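Local coordinates for penicillin binding protein 2X (Streptococcus thermophilus, PDB 5U47) that probably cross-links peptides of adjacent glycan strands in septal peptidoglycan as a transpeptidase, and belongs to the penicillin-binding proteins that beta-lactams inactivate by acylating the active site, at residues 438-443 against 582-587. The protein carries 1 engineered substitution. Sequence-based numbering, arbitrary orientation.
Sequences IKQVAD and EGSGKT
A bulged strand, paired antiparallel with 217-220 and 448-451 in a mixed sheet, meets a loop here, and Q440 with S584 is the one pair that touches. Q440 stands at a classic beta bulge, where it and K439 both face Y219 of the adjacent strand 217-220. Its CG lies anti to the backbone N (chi1 -178°) and the chain stays extended beyond it, which carries the amide toward S584, whose CA lies 9.4 Å from the CA of Q440. There NE2 of Q440 donates to OG of S584 at 3.0 Å, with an angle of 156° at the hydrogen. The hydroxyl oxygen lies close to the amide plane, 14° out of it. Two hydroxyls share this amide nitrogen, since NE2 also bonds to OG1 of T451, at the end of the neighbouring strand 448-451. OG of S584 is in turn tied to the carbonyl oxygen of V580, so a short polar chain runs from sheet to loop. S584 also opens a type I turn, closed by the bond from N of T587 to O of S584 (3.1 Å). The whole is a side-chain hydrogen bond fastening a loop with a type I beta turn to a bulged antiparallel strand.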
# COMPACT_ATOMS: atom_id res chain seq x y z
N ILE A 438 -0.99 7.53 0.56
CA ILE A 438 -1.37 8.72 -0.23
C ILE A 438 -1.03 9.97 0.56
O ILE A 438 -1.51 10.16 1.69
CB ILE A 438 -2.88 8.80 -0.53
CG1 ILE A 438 -3.35 7.54 -1.23
CG2 ILE A 438 -3.20 10.04 -1.38
CD1 ILE A 438 -4.85 7.41 -1.32
N LYS A 439 -0.25 10.84 -0.06
CA LYS A 439 0.16 12.11 0.55
C LYS A 439 -0.78 13.23 0.12
O LYS A 439 -1.14 14.08 0.90
CB LYS A 439 1.57 12.48 0.09
CG LYS A 439 2.18 13.76 0.68
CD LYS A 439 2.59 13.57 2.14
CE LYS A 439 1.45 13.72 3.15
NZ LYS A 439 1.62 12.85 4.37
N GLN A 440 -1.11 13.24 -1.16
CA GLN A 440 -1.95 14.31 -1.70
C GLN A 440 -2.66 13.85 -2.96
O GLN A 440 -2.08 13.12 -3.75
CB GLN A 440 -1.09 15.55 -2.01
CG GLN A 440 -1.83 16.75 -2.54
CD GLN A 440 -0.91 17.93 -2.84
OE1 GLN A 440 -0.45 18.05 -3.96
NE2 GLN A 440 -0.60 18.77 -1.83
N VAL A 441 -3.89 14.31 -3.12
CA VAL A 441 -4.70 14.08 -4.31
C VAL A 441 -4.89 15.49 -4.88
O VAL A 441 -5.37 16.39 -4.18
CB VAL A 441 -6.07 13.48 -3.96
CG1 VAL A 441 -6.92 13.29 -5.22
CG2 VAL A 441 -5.91 12.18 -3.19
N ALA A 442 -4.49 15.69 -6.14
CA ALA A 442 -4.50 17.02 -6.74
C ALA A 442 -5.33 17.11 -8.00
O ALA A 442 -5.25 16.24 -8.88
CB ALA A 442 -3.07 17.47 -7.04
N ASP A 443 -6.13 18.17 -8.07
CA ASP A 443 -6.91 18.46 -9.25
C ASP A 443 -6.16 19.63 -9.90
O ASP A 443 -6.32 20.79 -9.47
CB ASP A 443 -8.36 18.81 -8.92
CG ASP A 443 -9.18 19.13 -10.18
OD1 ASP A 443 -8.63 19.71 -11.13
OD2 ASP A 443 -10.39 18.80 -10.23
N GLU A 582 4.29 20.93 1.99
CA GLU A 582 5.01 22.20 2.21
C GLU A 582 5.06 22.95 0.88
O GLU A 582 5.99 22.78 0.08
CB GLU A 582 6.44 21.98 2.76
CG GLU A 582 6.53 21.60 4.24
CD GLU A 582 5.99 20.21 4.58
OE1 GLU A 582 5.89 19.35 3.68
OE2 GLU A 582 5.68 19.98 5.77
N GLY A 583 4.05 23.79 0.66
CA GLY A 583 3.87 24.53 -0.58
C GLY A 583 2.40 24.50 -1.02
O GLY A 583 2.00 25.25 -1.91
N SER A 584 1.61 23.62 -0.37
CA SER A 584 0.18 23.45 -0.66
C SER A 584 -0.76 23.94 0.46
O SER A 584 -1.99 23.84 0.33
CB SER A 584 -0.12 21.98 -0.96
OG SER A 584 0.57 21.53 -2.12
N GLY A 585 -0.20 24.48 1.55
CA GLY A 585 -0.99 25.00 2.68
C GLY A 585 -1.84 26.23 2.35
O GLY A 585 -2.83 26.51 3.04
N LYS A 586 -1.45 26.95 1.30
CA LYS A 586 -2.17 28.13 0.81
C LYS A 586 -3.02 27.77 -0.42
O LYS A 586 -3.69 28.64 -1.00
CB LYS A 586 -1.17 29.24 0.45
CG LYS A 586 -0.22 29.59 1.59
CD LYS A 586 0.80 30.65 1.20
CE LYS A 586 1.77 30.88 2.35
NZ LYS A 586 2.79 31.92 2.04
N THR A 587 -2.99 26.49 -0.82
CA THR A 587 -3.75 26.03 -1.98
C THR A 587 -5.15 25.68 -1.50
O THR A 587 -5.32 25.02 -0.48
CB THR A 587 -3.12 24.78 -2.67
OG1 THR A 587 -1.73 25.02 -2.96
CG2 THR A 587 -3.84 24.46 -3.98